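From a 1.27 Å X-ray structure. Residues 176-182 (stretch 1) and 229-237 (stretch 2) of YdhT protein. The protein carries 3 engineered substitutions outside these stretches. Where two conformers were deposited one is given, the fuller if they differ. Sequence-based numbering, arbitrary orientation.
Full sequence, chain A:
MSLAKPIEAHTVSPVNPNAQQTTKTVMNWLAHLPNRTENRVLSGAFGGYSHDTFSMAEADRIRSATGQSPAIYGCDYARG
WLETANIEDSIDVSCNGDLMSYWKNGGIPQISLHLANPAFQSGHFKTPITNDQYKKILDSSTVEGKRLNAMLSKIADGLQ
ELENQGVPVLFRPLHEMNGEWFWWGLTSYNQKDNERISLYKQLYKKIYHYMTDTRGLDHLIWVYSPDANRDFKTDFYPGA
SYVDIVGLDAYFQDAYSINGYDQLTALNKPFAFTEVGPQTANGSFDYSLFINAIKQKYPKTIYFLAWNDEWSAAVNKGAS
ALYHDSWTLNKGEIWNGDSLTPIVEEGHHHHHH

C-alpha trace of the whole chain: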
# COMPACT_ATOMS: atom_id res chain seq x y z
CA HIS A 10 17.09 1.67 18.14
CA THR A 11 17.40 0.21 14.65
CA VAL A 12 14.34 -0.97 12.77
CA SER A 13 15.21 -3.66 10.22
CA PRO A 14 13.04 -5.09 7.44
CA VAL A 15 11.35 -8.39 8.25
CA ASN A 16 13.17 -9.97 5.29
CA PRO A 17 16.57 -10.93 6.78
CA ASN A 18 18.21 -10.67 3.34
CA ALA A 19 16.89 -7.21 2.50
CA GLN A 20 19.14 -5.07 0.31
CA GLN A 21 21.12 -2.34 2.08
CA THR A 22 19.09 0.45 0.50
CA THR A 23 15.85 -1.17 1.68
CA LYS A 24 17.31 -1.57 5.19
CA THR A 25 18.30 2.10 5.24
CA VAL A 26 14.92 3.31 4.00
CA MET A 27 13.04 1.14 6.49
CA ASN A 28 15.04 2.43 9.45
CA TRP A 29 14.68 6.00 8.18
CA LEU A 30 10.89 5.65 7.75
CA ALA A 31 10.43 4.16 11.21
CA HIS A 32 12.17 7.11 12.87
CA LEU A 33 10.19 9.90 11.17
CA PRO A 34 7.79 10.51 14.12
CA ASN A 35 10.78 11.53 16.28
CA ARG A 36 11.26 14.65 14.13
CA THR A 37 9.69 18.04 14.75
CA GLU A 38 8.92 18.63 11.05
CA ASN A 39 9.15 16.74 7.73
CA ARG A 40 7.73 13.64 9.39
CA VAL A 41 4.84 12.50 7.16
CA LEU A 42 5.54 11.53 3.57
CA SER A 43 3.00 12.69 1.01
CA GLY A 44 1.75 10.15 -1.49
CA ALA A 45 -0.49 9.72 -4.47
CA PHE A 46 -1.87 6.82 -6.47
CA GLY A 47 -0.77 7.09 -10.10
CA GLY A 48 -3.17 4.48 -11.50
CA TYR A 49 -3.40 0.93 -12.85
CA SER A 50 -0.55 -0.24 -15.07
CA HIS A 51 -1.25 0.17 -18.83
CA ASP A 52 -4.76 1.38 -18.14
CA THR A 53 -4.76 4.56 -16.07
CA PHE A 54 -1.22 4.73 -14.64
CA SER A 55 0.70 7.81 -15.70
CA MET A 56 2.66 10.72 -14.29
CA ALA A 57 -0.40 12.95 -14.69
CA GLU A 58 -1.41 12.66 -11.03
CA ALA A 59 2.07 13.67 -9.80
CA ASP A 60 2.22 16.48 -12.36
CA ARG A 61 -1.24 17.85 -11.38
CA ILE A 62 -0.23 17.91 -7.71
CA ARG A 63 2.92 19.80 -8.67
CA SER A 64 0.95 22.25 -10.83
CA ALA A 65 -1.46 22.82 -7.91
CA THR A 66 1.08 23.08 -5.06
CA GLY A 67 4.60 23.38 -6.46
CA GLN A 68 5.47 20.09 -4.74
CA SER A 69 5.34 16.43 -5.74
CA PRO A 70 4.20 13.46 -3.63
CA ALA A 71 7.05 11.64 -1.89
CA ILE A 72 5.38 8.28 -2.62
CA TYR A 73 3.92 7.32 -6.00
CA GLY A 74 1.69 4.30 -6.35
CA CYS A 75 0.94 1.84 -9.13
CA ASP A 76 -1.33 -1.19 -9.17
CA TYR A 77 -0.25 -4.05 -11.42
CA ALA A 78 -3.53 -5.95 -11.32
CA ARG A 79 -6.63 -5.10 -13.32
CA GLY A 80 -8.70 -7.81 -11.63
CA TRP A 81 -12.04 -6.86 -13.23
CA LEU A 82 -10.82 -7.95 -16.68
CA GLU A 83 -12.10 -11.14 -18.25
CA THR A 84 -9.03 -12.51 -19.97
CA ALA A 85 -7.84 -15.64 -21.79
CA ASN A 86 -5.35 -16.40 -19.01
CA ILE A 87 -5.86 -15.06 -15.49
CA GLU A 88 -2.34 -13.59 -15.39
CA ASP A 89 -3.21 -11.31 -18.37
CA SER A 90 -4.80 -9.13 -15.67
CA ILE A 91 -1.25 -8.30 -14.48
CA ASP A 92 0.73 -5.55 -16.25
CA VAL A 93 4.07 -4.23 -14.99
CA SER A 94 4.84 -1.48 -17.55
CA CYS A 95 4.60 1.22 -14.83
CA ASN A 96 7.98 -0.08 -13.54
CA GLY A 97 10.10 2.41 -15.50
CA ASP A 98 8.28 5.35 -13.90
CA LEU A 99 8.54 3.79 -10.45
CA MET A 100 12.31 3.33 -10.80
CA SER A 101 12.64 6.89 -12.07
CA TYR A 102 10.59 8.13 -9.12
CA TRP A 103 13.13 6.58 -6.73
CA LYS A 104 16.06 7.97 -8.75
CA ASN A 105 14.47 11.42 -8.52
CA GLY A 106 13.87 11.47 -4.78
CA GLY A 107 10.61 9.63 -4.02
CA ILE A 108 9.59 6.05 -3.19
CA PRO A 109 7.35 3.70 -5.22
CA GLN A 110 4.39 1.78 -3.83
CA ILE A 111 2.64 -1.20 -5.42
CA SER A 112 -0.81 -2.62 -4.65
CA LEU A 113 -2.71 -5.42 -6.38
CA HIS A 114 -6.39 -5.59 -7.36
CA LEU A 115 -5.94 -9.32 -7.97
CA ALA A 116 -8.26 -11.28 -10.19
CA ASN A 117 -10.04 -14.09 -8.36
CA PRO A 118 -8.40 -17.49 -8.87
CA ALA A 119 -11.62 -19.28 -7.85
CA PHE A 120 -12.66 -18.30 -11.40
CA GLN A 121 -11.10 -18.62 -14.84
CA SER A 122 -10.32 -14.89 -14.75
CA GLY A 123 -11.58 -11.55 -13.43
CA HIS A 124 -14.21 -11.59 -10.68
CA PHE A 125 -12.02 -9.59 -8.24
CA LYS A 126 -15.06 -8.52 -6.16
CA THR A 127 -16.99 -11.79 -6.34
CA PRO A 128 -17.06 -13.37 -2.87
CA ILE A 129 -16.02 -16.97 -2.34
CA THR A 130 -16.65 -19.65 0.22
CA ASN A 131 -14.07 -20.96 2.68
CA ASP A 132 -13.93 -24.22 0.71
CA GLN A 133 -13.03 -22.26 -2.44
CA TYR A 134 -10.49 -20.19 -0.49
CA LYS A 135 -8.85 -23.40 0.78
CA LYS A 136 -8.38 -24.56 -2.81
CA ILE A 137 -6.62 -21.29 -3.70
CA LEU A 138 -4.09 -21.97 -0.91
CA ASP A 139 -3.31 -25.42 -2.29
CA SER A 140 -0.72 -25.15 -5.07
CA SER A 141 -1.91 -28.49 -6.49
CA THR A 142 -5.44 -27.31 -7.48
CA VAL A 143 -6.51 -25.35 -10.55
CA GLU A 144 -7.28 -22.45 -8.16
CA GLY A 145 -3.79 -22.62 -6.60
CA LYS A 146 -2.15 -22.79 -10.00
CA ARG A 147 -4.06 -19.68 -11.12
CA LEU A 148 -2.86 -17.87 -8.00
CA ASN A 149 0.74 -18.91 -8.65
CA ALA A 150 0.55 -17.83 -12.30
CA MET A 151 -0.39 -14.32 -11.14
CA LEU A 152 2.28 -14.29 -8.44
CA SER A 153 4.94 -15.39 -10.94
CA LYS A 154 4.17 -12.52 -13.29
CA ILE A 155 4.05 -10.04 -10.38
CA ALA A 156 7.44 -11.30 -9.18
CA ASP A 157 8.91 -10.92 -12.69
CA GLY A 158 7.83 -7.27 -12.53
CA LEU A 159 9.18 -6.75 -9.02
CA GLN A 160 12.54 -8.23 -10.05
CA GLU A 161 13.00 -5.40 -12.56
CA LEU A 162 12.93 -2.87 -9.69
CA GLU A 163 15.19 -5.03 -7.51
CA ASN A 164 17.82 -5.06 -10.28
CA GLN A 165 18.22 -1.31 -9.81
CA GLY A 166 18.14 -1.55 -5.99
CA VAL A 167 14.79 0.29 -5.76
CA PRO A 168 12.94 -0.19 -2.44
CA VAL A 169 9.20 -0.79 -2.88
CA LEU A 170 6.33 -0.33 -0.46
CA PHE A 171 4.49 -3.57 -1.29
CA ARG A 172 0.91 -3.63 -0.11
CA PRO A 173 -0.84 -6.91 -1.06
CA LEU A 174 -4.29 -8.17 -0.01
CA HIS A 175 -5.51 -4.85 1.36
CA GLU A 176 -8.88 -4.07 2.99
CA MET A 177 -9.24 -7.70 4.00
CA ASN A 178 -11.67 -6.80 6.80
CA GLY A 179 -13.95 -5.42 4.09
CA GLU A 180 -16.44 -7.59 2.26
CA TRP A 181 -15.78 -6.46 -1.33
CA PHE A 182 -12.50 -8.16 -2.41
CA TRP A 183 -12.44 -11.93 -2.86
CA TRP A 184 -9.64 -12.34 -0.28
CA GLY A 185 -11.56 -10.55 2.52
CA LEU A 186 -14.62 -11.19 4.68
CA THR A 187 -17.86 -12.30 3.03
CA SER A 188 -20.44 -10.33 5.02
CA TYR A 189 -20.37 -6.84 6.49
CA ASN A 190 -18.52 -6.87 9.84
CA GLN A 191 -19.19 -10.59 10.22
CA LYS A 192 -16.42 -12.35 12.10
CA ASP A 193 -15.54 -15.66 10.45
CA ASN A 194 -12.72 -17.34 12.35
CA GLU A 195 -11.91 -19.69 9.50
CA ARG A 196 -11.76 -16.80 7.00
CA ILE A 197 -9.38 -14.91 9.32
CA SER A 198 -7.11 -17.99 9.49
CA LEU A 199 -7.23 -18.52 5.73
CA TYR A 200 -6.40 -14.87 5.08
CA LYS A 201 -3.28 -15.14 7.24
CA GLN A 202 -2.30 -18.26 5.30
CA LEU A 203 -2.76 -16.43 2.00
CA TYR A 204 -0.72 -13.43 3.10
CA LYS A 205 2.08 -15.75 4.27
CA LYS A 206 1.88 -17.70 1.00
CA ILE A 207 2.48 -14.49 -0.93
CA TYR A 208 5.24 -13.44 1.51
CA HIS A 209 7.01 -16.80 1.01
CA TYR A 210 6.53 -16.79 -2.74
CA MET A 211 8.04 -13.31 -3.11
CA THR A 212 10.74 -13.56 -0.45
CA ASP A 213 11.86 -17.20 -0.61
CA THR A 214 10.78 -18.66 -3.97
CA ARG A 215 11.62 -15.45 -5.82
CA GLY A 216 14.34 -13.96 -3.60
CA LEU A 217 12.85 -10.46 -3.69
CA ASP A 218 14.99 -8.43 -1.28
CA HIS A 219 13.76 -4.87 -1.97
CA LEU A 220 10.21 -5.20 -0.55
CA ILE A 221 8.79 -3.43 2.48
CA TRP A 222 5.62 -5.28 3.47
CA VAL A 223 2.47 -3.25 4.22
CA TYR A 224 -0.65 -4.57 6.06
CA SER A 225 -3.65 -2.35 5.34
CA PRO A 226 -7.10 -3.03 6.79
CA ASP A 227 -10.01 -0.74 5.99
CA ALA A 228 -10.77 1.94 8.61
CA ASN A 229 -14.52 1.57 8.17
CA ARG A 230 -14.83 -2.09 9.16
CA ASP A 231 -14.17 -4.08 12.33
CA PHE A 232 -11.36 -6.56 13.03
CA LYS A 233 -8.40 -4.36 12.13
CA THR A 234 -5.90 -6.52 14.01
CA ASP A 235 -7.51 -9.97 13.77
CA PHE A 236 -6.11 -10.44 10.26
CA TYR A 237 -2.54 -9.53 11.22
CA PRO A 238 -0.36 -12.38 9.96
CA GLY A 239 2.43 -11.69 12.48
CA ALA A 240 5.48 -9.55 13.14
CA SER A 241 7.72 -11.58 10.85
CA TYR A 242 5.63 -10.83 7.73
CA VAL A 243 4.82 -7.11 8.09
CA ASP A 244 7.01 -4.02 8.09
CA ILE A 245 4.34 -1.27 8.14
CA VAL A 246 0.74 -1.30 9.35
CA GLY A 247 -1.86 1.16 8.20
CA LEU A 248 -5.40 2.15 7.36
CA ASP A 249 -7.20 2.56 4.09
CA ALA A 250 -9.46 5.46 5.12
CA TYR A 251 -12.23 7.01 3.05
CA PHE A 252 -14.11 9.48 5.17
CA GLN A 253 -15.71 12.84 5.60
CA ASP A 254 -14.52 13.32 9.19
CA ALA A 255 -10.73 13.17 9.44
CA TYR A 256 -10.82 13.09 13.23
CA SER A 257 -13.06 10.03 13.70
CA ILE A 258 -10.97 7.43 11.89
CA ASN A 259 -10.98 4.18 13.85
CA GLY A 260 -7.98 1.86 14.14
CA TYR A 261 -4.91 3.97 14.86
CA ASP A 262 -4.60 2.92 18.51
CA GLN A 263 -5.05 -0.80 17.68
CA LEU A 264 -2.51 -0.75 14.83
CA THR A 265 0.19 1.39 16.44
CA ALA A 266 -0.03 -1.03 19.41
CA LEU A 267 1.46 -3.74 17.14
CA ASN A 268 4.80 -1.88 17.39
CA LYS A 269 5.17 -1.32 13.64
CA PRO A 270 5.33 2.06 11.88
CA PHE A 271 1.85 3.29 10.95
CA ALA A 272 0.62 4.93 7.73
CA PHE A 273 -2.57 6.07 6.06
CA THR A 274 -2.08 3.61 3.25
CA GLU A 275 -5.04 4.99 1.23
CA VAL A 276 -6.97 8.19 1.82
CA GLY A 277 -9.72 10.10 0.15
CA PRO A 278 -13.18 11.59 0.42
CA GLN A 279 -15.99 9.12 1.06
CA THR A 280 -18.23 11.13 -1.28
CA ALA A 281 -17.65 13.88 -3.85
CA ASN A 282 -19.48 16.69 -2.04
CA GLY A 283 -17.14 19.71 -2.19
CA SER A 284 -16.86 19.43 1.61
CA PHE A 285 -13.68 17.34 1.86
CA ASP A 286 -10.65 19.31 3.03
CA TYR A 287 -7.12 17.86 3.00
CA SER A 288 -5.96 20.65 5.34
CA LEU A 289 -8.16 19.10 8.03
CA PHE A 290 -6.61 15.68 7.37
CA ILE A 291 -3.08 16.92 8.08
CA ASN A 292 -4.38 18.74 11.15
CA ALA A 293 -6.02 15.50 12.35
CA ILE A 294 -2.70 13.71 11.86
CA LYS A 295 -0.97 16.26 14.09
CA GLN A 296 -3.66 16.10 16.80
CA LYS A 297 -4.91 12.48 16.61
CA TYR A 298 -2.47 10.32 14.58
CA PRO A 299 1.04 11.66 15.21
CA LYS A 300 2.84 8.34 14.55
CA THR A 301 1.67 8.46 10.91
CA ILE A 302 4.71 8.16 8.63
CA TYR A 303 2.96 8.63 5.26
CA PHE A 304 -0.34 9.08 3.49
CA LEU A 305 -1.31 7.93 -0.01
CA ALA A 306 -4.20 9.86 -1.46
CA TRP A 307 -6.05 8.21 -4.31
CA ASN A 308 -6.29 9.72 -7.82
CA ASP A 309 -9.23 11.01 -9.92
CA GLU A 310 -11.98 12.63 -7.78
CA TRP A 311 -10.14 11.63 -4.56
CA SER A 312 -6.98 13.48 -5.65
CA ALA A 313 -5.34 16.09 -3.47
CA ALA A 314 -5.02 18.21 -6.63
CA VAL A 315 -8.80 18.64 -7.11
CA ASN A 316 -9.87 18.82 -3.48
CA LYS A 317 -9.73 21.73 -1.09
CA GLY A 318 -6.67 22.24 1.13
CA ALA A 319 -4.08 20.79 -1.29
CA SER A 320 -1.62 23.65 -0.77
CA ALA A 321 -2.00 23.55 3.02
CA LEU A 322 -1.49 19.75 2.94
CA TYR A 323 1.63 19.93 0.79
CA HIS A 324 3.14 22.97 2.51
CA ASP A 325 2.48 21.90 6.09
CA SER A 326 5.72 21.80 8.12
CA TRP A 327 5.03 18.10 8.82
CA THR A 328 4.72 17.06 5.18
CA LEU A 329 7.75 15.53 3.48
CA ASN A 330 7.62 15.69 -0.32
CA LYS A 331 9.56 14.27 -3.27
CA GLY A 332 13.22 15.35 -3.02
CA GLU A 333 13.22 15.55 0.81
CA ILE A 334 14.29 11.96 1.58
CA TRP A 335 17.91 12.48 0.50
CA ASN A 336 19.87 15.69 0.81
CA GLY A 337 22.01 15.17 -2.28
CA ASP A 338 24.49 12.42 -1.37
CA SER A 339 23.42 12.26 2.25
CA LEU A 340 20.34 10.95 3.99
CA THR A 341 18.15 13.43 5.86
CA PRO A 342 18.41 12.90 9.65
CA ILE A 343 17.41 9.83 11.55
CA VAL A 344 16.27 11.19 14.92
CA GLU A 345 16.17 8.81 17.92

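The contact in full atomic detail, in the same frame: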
# COMPACT_ATOMS: atom_id res chain seq x y z
N GLU A 176 -7.45 -4.18 2.65
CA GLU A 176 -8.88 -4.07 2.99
C GLU A 176 -9.55 -5.42 3.18
O GLU A 176 -10.70 -5.63 2.81
CB GLU A 176 -9.63 -3.22 1.95
CG GLU A 176 -9.07 -1.81 1.88
CD GLU A 176 -9.60 -0.97 0.73
OE1 GLU A 176 -10.59 -1.35 0.07
OE2 GLU A 176 -8.98 0.10 0.47
N MET A 177 -8.80 -6.33 3.80
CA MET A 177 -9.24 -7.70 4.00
C MET A 177 -10.37 -7.84 5.02
O MET A 177 -11.06 -8.86 5.03
CB MET A 177 -8.04 -8.57 4.40
CG MET A 177 -7.56 -8.43 5.86
SD MET A 177 -6.99 -6.78 6.53
CE MET A 177 -5.52 -6.46 5.47
N ASN A 178 -10.54 -6.83 5.88
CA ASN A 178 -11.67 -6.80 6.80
C ASN A 178 -12.93 -6.24 6.15
O ASN A 178 -14.00 -6.23 6.77
CB ASN A 178 -11.33 -6.05 8.10
CG ASN A 178 -10.92 -4.61 7.85
OD1 ASN A 178 -10.34 -4.29 6.81
ND2 ASN A 178 -11.16 -3.74 8.83
N GLY A 179 -12.79 -5.77 4.90
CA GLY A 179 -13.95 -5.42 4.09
C GLY A 179 -14.52 -6.65 3.42
O GLY A 179 -13.92 -7.73 3.43
N GLU A 180 -15.68 -6.47 2.81
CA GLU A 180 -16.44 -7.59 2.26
C GLU A 180 -16.54 -7.52 0.75
O GLU A 180 -17.32 -8.25 0.14
CB GLU A 180 -17.83 -7.67 2.94
CG GLU A 180 -18.82 -6.55 2.59
CD GLU A 180 -18.63 -5.25 3.37
OE1 GLU A 180 -17.73 -5.14 4.24
OE2 GLU A 180 -19.39 -4.31 3.10
N TRP A 181 -15.73 -6.67 0.12
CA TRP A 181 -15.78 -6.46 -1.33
C TRP A 181 -14.77 -7.32 -2.11
O TRP A 181 -15.16 -7.99 -3.07
CB TRP A 181 -15.71 -4.97 -1.68
CG TRP A 181 -14.70 -4.18 -0.90
CD1 TRP A 181 -13.41 -3.91 -1.28
CD2 TRP A 181 -14.89 -3.53 0.36
NE1 TRP A 181 -12.79 -3.15 -0.32
CE2 TRP A 181 -13.67 -2.90 0.69
CE3 TRP A 181 -15.98 -3.41 1.24
CZ2 TRP A 181 -13.50 -2.17 1.86
CZ3 TRP A 181 -15.81 -2.69 2.41
CH2 TRP A 181 -14.57 -2.07 2.71
N PHE A 182 -13.51 -7.36 -1.70
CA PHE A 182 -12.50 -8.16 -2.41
C PHE A 182 -12.62 -9.64 -2.08
O PHE A 182 -12.98 -10.02 -0.97
CB PHE A 182 -11.09 -7.69 -2.09
CG PHE A 182 -10.80 -6.26 -2.51
CD1 PHE A 182 -11.08 -5.83 -3.80
CD2 PHE A 182 -10.20 -5.39 -1.62
CE1 PHE A 182 -10.78 -4.51 -4.19
CE2 PHE A 182 -9.90 -4.08 -1.99
CZ PHE A 182 -10.19 -3.65 -3.28
N ASN A 229 -13.08 1.53 7.98
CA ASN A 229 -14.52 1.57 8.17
C ASN A 229 -15.15 0.20 8.40
O ASN A 229 -16.36 0.06 8.26
CB ASN A 229 -15.19 2.29 6.99
CG ASN A 229 -14.76 3.75 6.87
OD1 ASN A 229 -14.31 4.36 7.83
ND2 ASN A 229 -14.90 4.31 5.67
N ARG A 230 -14.34 -0.77 8.79
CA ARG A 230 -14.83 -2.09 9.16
C ARG A 230 -14.12 -2.57 10.41
O ARG A 230 -13.03 -2.09 10.74
CB ARG A 230 -14.62 -3.09 8.01
CG ARG A 230 -15.42 -2.78 6.75
CD ARG A 230 -16.92 -2.96 6.97
NE ARG A 230 -17.70 -2.82 5.74
CZ ARG A 230 -18.16 -1.67 5.26
NH1 ARG A 230 -17.92 -0.52 5.89
NH2 ARG A 230 -18.87 -1.67 4.14
N ASP A 231 -14.73 -3.52 11.11
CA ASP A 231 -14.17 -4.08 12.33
C ASP A 231 -12.97 -4.98 12.04
O ASP A 231 -12.60 -5.19 10.87
CB ASP A 231 -15.24 -4.90 13.08
CG ASP A 231 -16.43 -4.06 13.51
OD1 ASP A 231 -16.30 -2.83 13.67
OD2 ASP A 231 -17.51 -4.66 13.70
N PHE A 232 -12.35 -5.49 13.10
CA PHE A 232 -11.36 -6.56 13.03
C PHE A 232 -10.04 -6.11 12.43
O PHE A 232 -9.40 -6.87 11.70
CB PHE A 232 -11.89 -7.79 12.27
CG PHE A 232 -13.31 -8.14 12.60
CD1 PHE A 232 -13.71 -8.40 13.91
CD2 PHE A 232 -14.27 -8.19 11.59
CE1 PHE A 232 -15.04 -8.70 14.20
CE2 PHE A 232 -15.59 -8.49 11.87
CZ PHE A 232 -15.98 -8.74 13.18
N LYS A 233 -9.61 -4.90 12.75
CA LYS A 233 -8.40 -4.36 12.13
C LYS A 233 -7.17 -5.17 12.44
O LYS A 233 -6.27 -5.23 11.61
CB LYS A 233 -8.14 -2.92 12.58
CG LYS A 233 -8.78 -1.85 11.75
CD LYS A 233 -9.99 -1.35 12.44
CE LYS A 233 -10.62 -0.18 11.73
NZ LYS A 233 -11.99 0.00 12.25
N THR A 234 -7.08 -5.75 13.63
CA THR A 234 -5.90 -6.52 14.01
C THR A 234 -6.06 -8.03 13.92
O THR A 234 -5.07 -8.74 13.97
CB THR A 234 -5.40 -6.18 15.43
OG1 THR A 234 -6.39 -6.56 16.39
CG2 THR A 234 -5.09 -4.69 15.55
N ASP A 235 -7.29 -8.53 13.77
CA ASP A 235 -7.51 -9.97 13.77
C ASP A 235 -6.83 -10.64 12.58
O ASP A 235 -6.41 -11.78 12.67
CB ASP A 235 -9.01 -10.31 13.80
CG ASP A 235 -9.66 -9.99 15.14
OD1 ASP A 235 -8.95 -9.78 16.14
OD2 ASP A 235 -10.91 -9.95 15.18
N PHE A 236 -6.70 -9.91 11.48
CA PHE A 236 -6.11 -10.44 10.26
C PHE A 236 -4.59 -10.34 10.21
O PHE A 236 -3.98 -10.77 9.24
CB PHE A 236 -6.71 -9.73 9.06
CG PHE A 236 -8.15 -10.07 8.80
CD1 PHE A 236 -8.47 -11.17 8.02
CD2 PHE A 236 -9.17 -9.27 9.29
CE1 PHE A 236 -9.79 -11.49 7.75
CE2 PHE A 236 -10.48 -9.59 9.03
CZ PHE A 236 -10.78 -10.70 8.26
N TYR A 237 -3.98 -9.78 11.24
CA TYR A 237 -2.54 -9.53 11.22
C TYR A 237 -1.79 -10.86 11.15
O TYR A 237 -1.96 -11.69 12.02
CB TYR A 237 -2.16 -8.80 12.49
CG TYR A 237 -0.73 -8.38 12.62
CD1 TYR A 237 -0.15 -7.49 11.72
CD2 TYR A 237 0.03 -8.81 13.71
CE1 TYR A 237 1.17 -7.06 11.89
CE2 TYR A 237 1.33 -8.39 13.89
CZ TYR A 237 1.89 -7.51 12.98
OH TYR A 237 3.17 -7.08 13.18

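Neither stretch forms a regular helix or strand; both are loops shaped by turns. A type I beta turn runs from Glu176 to Gly179, closed by a backbone hydrogen bond from Gly179 N to Glu176 O (3.0 Å), and a second runs from Thr234 to Tyr237, with Tyr237 N donating to Thr234 O (3.1 Å). The nearest CA atoms across the stretches are those of Gly179 and Arg230, 6.1 Å apart. At Gly179 a CB would clash with CZ2 of the Trp181 ring, so the absence of a side chain lets the indole fold back against the turn.

Together the stretches bury 415 Å², about half of it on Asn178 and Arg230. The buried Asn178 points toward stretch 2, and its amide serves the loop backbone: ND2 donates a hydrogen bond to Asp231 O (2.9 Å). Asp231 contributes its carbonyl here, while its own side chain points away and remains exposed.

Arg230 reaches across in the other direction. Its guanidinium meets the Glu180 carboxylate edge-on in a two-pronged salt bridge, NE to Glu180 OE1 at 2.8 Å and NH2 to Glu180 OE2 at 2.9 Å. The CA-to-CB bond of Glu180 points sideways to stretch 2, but its p, m side chain brings the carboxylate to the arginine. Arg230 NH1 donates a hydrogen bond to Asn229 O (2.9 Å), so all three guanidinium nitrogens are engaged. Trp181 CZ3 lies over one guanidinium face, 3.7 Å from Arg230 NH2, presenting the edge of the indole; the indole is itself held by a hydrogen bond from Trp181 NE1 to Glu176 OE1 (2.9 Å).

The apolar part of the contact is buried. Met177 CG packs over the face of the Phe236 ring, 3.4 Å from Phe236 CG, in a CH-pi contact suited to a flexible thioether chain against a flat aromatic surface.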